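Local atomic coordinates of putative platelet activating factor (PDB entry 2HSJ), a protein that is of unknown function but, as a member of the GDSL-like (SGNH) hydrolase family, probably hydrolyses ester bonds of lipid or acylated substrates. Residues D[24-28]-D[76-82]; D[70-74]-D[110-114]. One frame throughout, in Å; residues are numbered along the deposited sequence.

Contact 1: residues D[24-28]-D[76-82]; sequences YRHLN and NLDAHLY
Arg-25 reaches Asp-78 with its chain extended from CG to NE, after a first torsion (chi1 -75°) that sets CG anti to the carbonyl carbon; Asp-78 meets it with CG held between its own backbone N and carbonyl carbon (chi1 66°). The guanidinium takes the carboxylate side-on with two nitrogens. NE of Arg-25 bonds OD2 of Asp-78 at 2.8 Å. NH2 of Arg-25 bonds OD1 of Asp-78 at 3.0 Å, each oxygen met on its syn side somewhat out of the carboxylate plane. NH2 of Arg-25 gives a second bond, 3.0 Å to OD1 of Asn-76, in the carbonyl plane on a lone pair. NH1 of Arg-25 also donates to a water, which in turn gives a weak bond to OD1 of Asn-76. The methyl of Ala-79, small enough to let the arginine lie close, sits over one guanidinium face, toward its rim.

Asn-28 works nearer the backbone: ND2 of Asn-28 donates to O of Ala-79 at 3.2 Å, from above the carbonyl plane, while OD1 is bonded by Arg-63. CA of Asn-28 sits over the face of the Tyr-82 ring, 4.1 Å from the centroid, a CH-pi contact. Tyr-24 turns an edge toward the face of His-80 in an offset edge-to-face pair, and its OH bonds Gly-64 O.

A long arginine and shorter amide and carboxylate groups fasten helix 3-30 to the loop after helix 70-75. Three bonds fix the guanidinium's rotation, and the paired charges probably favour both ionised forms.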
loop_
_atom_site.group_PDB
_atom_site.type_symbol
_atom_site.label_atom_id
_atom_site.label_comp_id
_atom_site.label_asym_id
_atom_site.label_seq_id
_atom_site.Cartn_x
_atom_site.Cartn_y
_atom_site.Cartn_z
ATOM N N TYR D 24 5.365 -4.470 19.404
ATOM C CA TYR D 24 4.140 -4.054 18.748
ATOM C C TYR D 24 3.768 -2.608 19.067
ATOM O O TYR D 24 3.331 -1.874 18.186
ATOM C CB TYR D 24 3.023 -4.956 19.213
ATOM C CG TYR D 24 3.030 -6.356 18.616
ATOM C CD1 TYR D 24 3.868 -6.701 17.532
ATOM C CD2 TYR D 24 2.180 -7.338 19.121
ATOM C CE1 TYR D 24 3.834 -8.007 16.968
ATOM C CE2 TYR D 24 2.148 -8.619 18.581
ATOM C CZ TYR D 24 2.952 -8.952 17.504
ATOM O OH TYR D 24 2.904 -10.233 16.966
ATOM N N ARG D 25 3.957 -2.184 20.308
ATOM C CA ARG D 25 3.587 -0.815 20.650
ATOM C C ARG D 25 4.379 0.189 19.824
ATOM O O ARG D 25 3.836 1.211 19.380
ATOM C CB ARG D 25 3.710 -0.556 22.157
ATOM C CG ARG D 25 2.576 -1.186 22.914
ATOM C CD ARG D 25 2.704 -0.911 24.410
ATOM N NE ARG D 25 1.537 -1.497 25.079
ATOM C CZ ARG D 25 1.572 -2.497 25.953
ATOM N NH1 ARG D 25 2.735 -3.015 26.348
ATOM N NH2 ARG D 25 0.432 -2.949 26.465
ATOM N N HIS D 26 5.653 -0.103 19.587
ATOM C CA HIS D 26 6.455 0.817 18.794
ATOM C C HIS D 26 6.099 0.708 17.301
ATOM O O HIS D 26 5.971 1.720 16.611
ATOM C CB HIS D 26 7.945 0.562 19.000
ATOM C CG HIS D 26 8.827 1.679 18.506
ATOM N ND1 HIS D 26 10.126 1.817 18.940
ATOM C CD2 HIS D 26 8.603 2.735 17.675
ATOM C CE1 HIS D 26 10.695 2.855 18.346
ATOM N NE2 HIS D 26 9.792 3.434 17.574
ATOM N N LEU D 27 5.894 -0.520 16.798
ATOM C CA LEU D 27 5.496 -0.643 15.405
ATOM C C LEU D 27 4.168 0.027 15.119
ATOM O O LEU D 27 3.941 0.550 14.005
ATOM C CB LEU D 27 5.396 -2.115 15.001
ATOM C CG LEU D 27 6.709 -2.808 14.711
ATOM C CD1 LEU D 27 6.388 -4.303 14.473
ATOM C CD2 LEU D 27 7.421 -2.197 13.509
ATOM N N ASN D 28 3.245 0.005 16.085
ATOM C CA ASN D 28 1.948 0.648 15.888
ATOM C C ASN D 28 2.104 2.127 15.513
ATOM O O ASN D 28 1.231 2.696 14.830
ATOM C CB ASN D 28 1.126 0.558 17.166
ATOM C CG ASN D 28 0.641 -0.838 17.457
ATOM O OD1 ASN D 28 0.748 -1.738 16.629
ATOM N ND2 ASN D 28 0.068 -1.018 18.637
ATOM N N ASN D 76 -3.664 -5.837 27.692
ATOM C CA ASN D 76 -2.690 -5.234 26.787
ATOM C C ASN D 76 -3.255 -4.945 25.415
ATOM O O ASN D 76 -2.510 -4.909 24.442
ATOM C CB ASN D 76 -1.490 -6.153 26.654
ATOM C CG ASN D 76 -0.722 -6.236 27.945
ATOM O OD1 ASN D 76 0.058 -5.337 28.270
ATOM N ND2 ASN D 76 -0.996 -7.273 28.730
ATOM N N LEU D 77 -4.572 -4.739 25.337
ATOM C CA LEU D 77 -5.235 -4.646 24.045
ATOM C C LEU D 77 -4.649 -3.575 23.122
ATOM O O LEU D 77 -4.622 -3.734 21.886
ATOM C CB LEU D 77 -6.725 -4.400 24.263
ATOM C CG LEU D 77 -7.602 -4.400 23.013
ATOM C CD1 LEU D 77 -7.514 -5.728 22.257
ATOM C CD2 LEU D 77 -9.074 -4.118 23.431
ATOM N N ASP D 78 -4.156 -2.493 23.729
ATOM C CA ASP D 78 -3.583 -1.390 22.961
ATOM C C ASP D 78 -2.407 -1.805 22.093
ATOM O O ASP D 78 -2.121 -1.160 21.076
ATOM C CB ASP D 78 -3.092 -0.283 23.917
ATOM C CG ASP D 78 -1.926 -0.723 24.794
ATOM O OD1 ASP D 78 -2.079 -1.638 25.618
ATOM O OD2 ASP D 78 -0.847 -0.100 24.690
ATOM N N ALA D 79 -1.686 -2.835 22.516
ATOM C CA ALA D 79 -0.532 -3.276 21.722
ATOM C C ALA D 79 -0.968 -3.887 20.374
ATOM O O ALA D 79 -0.137 -4.069 19.469
ATOM C CB ALA D 79 0.319 -4.278 22.524
ATOM N N HIS D 80 -2.256 -4.218 20.268
ATOM C CA HIS D 80 -2.710 -5.066 19.156
ATOM C C HIS D 80 -3.507 -4.312 18.142
ATOM O O HIS D 80 -3.944 -4.906 17.158
ATOM C CB HIS D 80 -3.513 -6.244 19.701
ATOM C CG HIS D 80 -2.715 -7.074 20.651
ATOM N ND1 HIS D 80 -2.002 -8.187 20.252
ATOM C CD2 HIS D 80 -2.471 -6.921 21.972
ATOM C CE1 HIS D 80 -1.373 -8.699 21.296
ATOM N NE2 HIS D 80 -1.609 -7.931 22.346
ATOM N N LEU D 81 -3.678 -2.997 18.356
ATOM C CA LEU D 81 -4.573 -2.194 17.501
ATOM C C LEU D 81 -3.884 -0.940 16.981
ATOM O O LEU D 81 -3.368 -0.130 17.778
ATOM C CB LEU D 81 -5.817 -1.785 18.285
ATOM C CG LEU D 81 -6.723 -2.911 18.818
ATOM C CD1 LEU D 81 -7.777 -2.358 19.789
ATOM C CD2 LEU D 81 -7.402 -3.628 17.674
ATOM N N TYR D 82 -3.881 -0.777 15.651
ATOM C CA TYR D 82 -3.509 0.494 15.034
ATOM C C TYR D 82 -4.096 0.555 13.642
ATOM O O TYR D 82 -4.593 -0.469 13.124
ATOM C CB TYR D 82 -2.003 0.698 14.985
ATOM C CG TYR D 82 -1.264 -0.024 13.877
ATOM C CD1 TYR D 82 -0.854 0.652 12.722
ATOM C CD2 TYR D 82 -0.933 -1.383 13.999
ATOM C CE1 TYR D 82 -0.128 0.028 11.720
ATOM C CE2 TYR D 82 -0.225 -2.035 12.978
ATOM C CZ TYR D 82 0.165 -1.330 11.824
ATOM O OH TYR D 82 0.903 -1.937 10.817
HETATM O O HOH W 1 3.342 -5.012 28.338
#

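Contact 2: residues D[70-74]-D[110-114]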
loop_
_atom_site.group_PDB
_atom_site.type_symbol
_atom_site.label_atom_id
_atom_site.label_comp_id
_atom_site.label_asym_id
_atom_site.label_seq_id
_atom_site.Cartn_x
_atom_site.Cartn_y
_atom_site.Cartn_z
ATOM N N THR D 70 -7.130 -14.839 27.051
ATOM C CA THR D 70 -8.069 -13.713 26.916
ATOM C C THR D 70 -7.777 -12.583 27.905
ATOM O O THR D 70 -7.868 -11.416 27.573
ATOM C CB THR D 70 -9.567 -14.154 27.051
ATOM O OG1 THR D 70 -9.813 -14.649 28.379
ATOM C CG2 THR D 70 -9.946 -15.227 25.967
ATOM N N GLY D 71 -7.427 -12.926 29.140
ATOM C CA GLY D 71 -7.129 -11.884 30.129
ATOM C C GLY D 71 -5.907 -11.037 29.796
ATOM O O GLY D 71 -5.908 -9.821 30.027
ATOM N N LEU D 72 -4.869 -11.680 29.244
ATOM C CA LEU D 72 -3.643 -10.969 28.895
ATOM C C LEU D 72 -3.915 -10.027 27.726
ATOM O O LEU D 72 -3.419 -8.885 27.687
ATOM C CB LEU D 72 -2.543 -11.962 28.497
ATOM C CG LEU D 72 -2.124 -12.997 29.539
ATOM C CD1 LEU D 72 -1.173 -14.032 28.893
ATOM C CD2 LEU D 72 -1.463 -12.322 30.736
ATOM N N LEU D 73 -4.731 -10.501 26.792
ATOM C CA LEU D 73 -5.077 -9.687 25.625
ATOM C C LEU D 73 -5.877 -8.465 26.033
ATOM O O LEU D 73 -5.599 -7.354 25.584
ATOM C CB LEU D 73 -5.837 -10.507 24.567
ATOM C CG LEU D 73 -6.474 -9.756 23.400
ATOM C CD1 LEU D 73 -5.356 -9.035 22.645
ATOM C CD2 LEU D 73 -7.214 -10.732 22.482
ATOM N N LEU D 74 -6.863 -8.668 26.895
ATOM C CA LEU D 74 -7.645 -7.539 27.368
ATOM C C LEU D 74 -6.778 -6.478 28.062
ATOM O O LEU D 74 -6.888 -5.285 27.777
ATOM C CB LEU D 74 -8.759 -8.020 28.310
ATOM C CG LEU D 74 -9.567 -6.886 28.955
ATOM C CD1 LEU D 74 -10.296 -6.021 27.904
ATOM C CD2 LEU D 74 -10.536 -7.462 29.984
ATOM N N ASN D 110 -14.053 -11.590 29.467
ATOM C CA ASN D 110 -12.880 -10.953 28.865
ATOM C C ASN D 110 -13.119 -10.636 27.389
ATOM O O ASN D 110 -12.849 -9.522 26.936
ATOM C CB ASN D 110 -11.636 -11.833 29.007
ATOM C CG ASN D 110 -11.108 -11.894 30.433
ATOM O OD1 ASN D 110 -11.435 -11.054 31.265
ATOM N ND2 ASN D 110 -10.276 -12.881 30.704
ATOM N N LEU D 111 -13.662 -11.607 26.648
ATOM C CA LEU D 111 -13.914 -11.408 25.221
ATOM C C LEU D 111 -14.951 -10.339 25.011
ATOM O O LEU D 111 -14.830 -9.519 24.100
ATOM C CB LEU D 111 -14.369 -12.701 24.553
ATOM C CG LEU D 111 -13.261 -13.702 24.328
ATOM C CD1 LEU D 111 -13.821 -15.067 24.072
ATOM C CD2 LEU D 111 -12.349 -13.230 23.151
ATOM N N GLU D 112 -15.989 -10.335 25.862
ATOM C CA GLU D 112 -17.019 -9.318 25.730
ATOM C C GLU D 112 -16.440 -7.927 25.947
ATOM O O GLU D 112 -16.723 -6.994 25.185
ATOM C CB GLU D 112 -18.210 -9.608 26.633
ATOM C CG GLU D 112 -19.344 -8.662 26.318
ATOM C CD GLU D 112 -20.688 -9.129 26.826
ATOM O OE1 GLU D 112 -20.722 -10.011 27.716
ATOM O OE2 GLU D 112 -21.708 -8.591 26.317
ATOM N N ALA D 113 -15.558 -7.788 26.938
ATOM C CA ALA D 113 -14.906 -6.495 27.154
ATOM C C ALA D 113 -14.009 -6.050 25.972
ATOM O O ALA D 113 -13.929 -4.862 25.648
ATOM C CB ALA D 113 -14.076 -6.555 28.423
ATOM N N ILE D 114 -13.317 -7.004 25.366
ATOM C CA ILE D 114 -12.496 -6.708 24.164
ATOM C C ILE D 114 -13.405 -6.152 23.037
ATOM O O ILE D 114 -13.138 -5.105 22.448
ATOM C CB ILE D 114 -11.720 -7.946 23.698
ATOM C CG1 ILE D 114 -10.632 -8.314 24.713
ATOM C CG2 ILE D 114 -11.112 -7.697 22.309
ATOM C CD1 ILE D 114 -10.170 -9.755 24.682
#
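Thr-70 and Asn-110 make the polar part of this helix-helix contact. ND2 of Asn-110 donates to OG1 of Thr-70 at 3.0 Å, nearly straight at 169° and with the oxygen lying in the amide plane. Thr-70 holds OG1 between its backbone N and carbonyl carbon (chi1 65°), which turns the hydroxyl to the amide and leaves CG2 of Thr-70 to meet CG of Leu-111 at 4.0 Å. The Thr-70 and Asn-110 side chains cross at about a right angle. The same hydroxyl is hydrogen-bonded to Asp-97, so a short, branched polar residue serves two partners from a buried position. ND2 of Asn-110 also lies near Gly-71 N, without a bond, as both are donors.

The rest is apolar. Leu-74 lies against the neighbouring helix: CD1 of Leu-74 is 3.9 Å from CB of Ala-113 and equally far from CG1 of Ile-114, while CD2 meets OD1 of Asn-110 and CB of Ala-113. The small Ala-113 gives this branched leucine room. Ile-114 sends CD1 across to CD2 of Leu-73, 3.8 Å away, the two chains again crossing at about a right angle.

The helix axes approach to 9.2 Å and run nearly the same way, with a crossing angle of 26°, as suits helices that follow strands 60-64 and 88-92, which flank strand 37-41 in the parallel sheet. On the sheet side, Leu-73 and Leu-111 both rest on Leu-91 of strand 88-92, and Leu-111 also packs against Tyr-160 and Leu-163 of helix 150-164, so the pair covers the sheet beside that helix.

How the contacts relate
Contact 1 lies toward the periphery, where the long N-terminal helix 3-30 meets a loop, and another subunit comes near it; contact 2 lies closer to the centre of the chain, between two helices that flank the sheet. Both are partly buried, but their chemistry follows their place: a salt bridge and amide hydrogen bonds dominate residues 24-28 with 76-82, whereas one hydrogen bond accompanies mostly aliphatic packing in 70-74 with 110-114. Helix 70-75 and the loop it leads into tie the two together. They also touch directly, CD2 of His-80 lying 3.6 Å from CD1 of Leu-73, and Leu-77 packs on Ile-114, so the two contacts adjoin through these side chains.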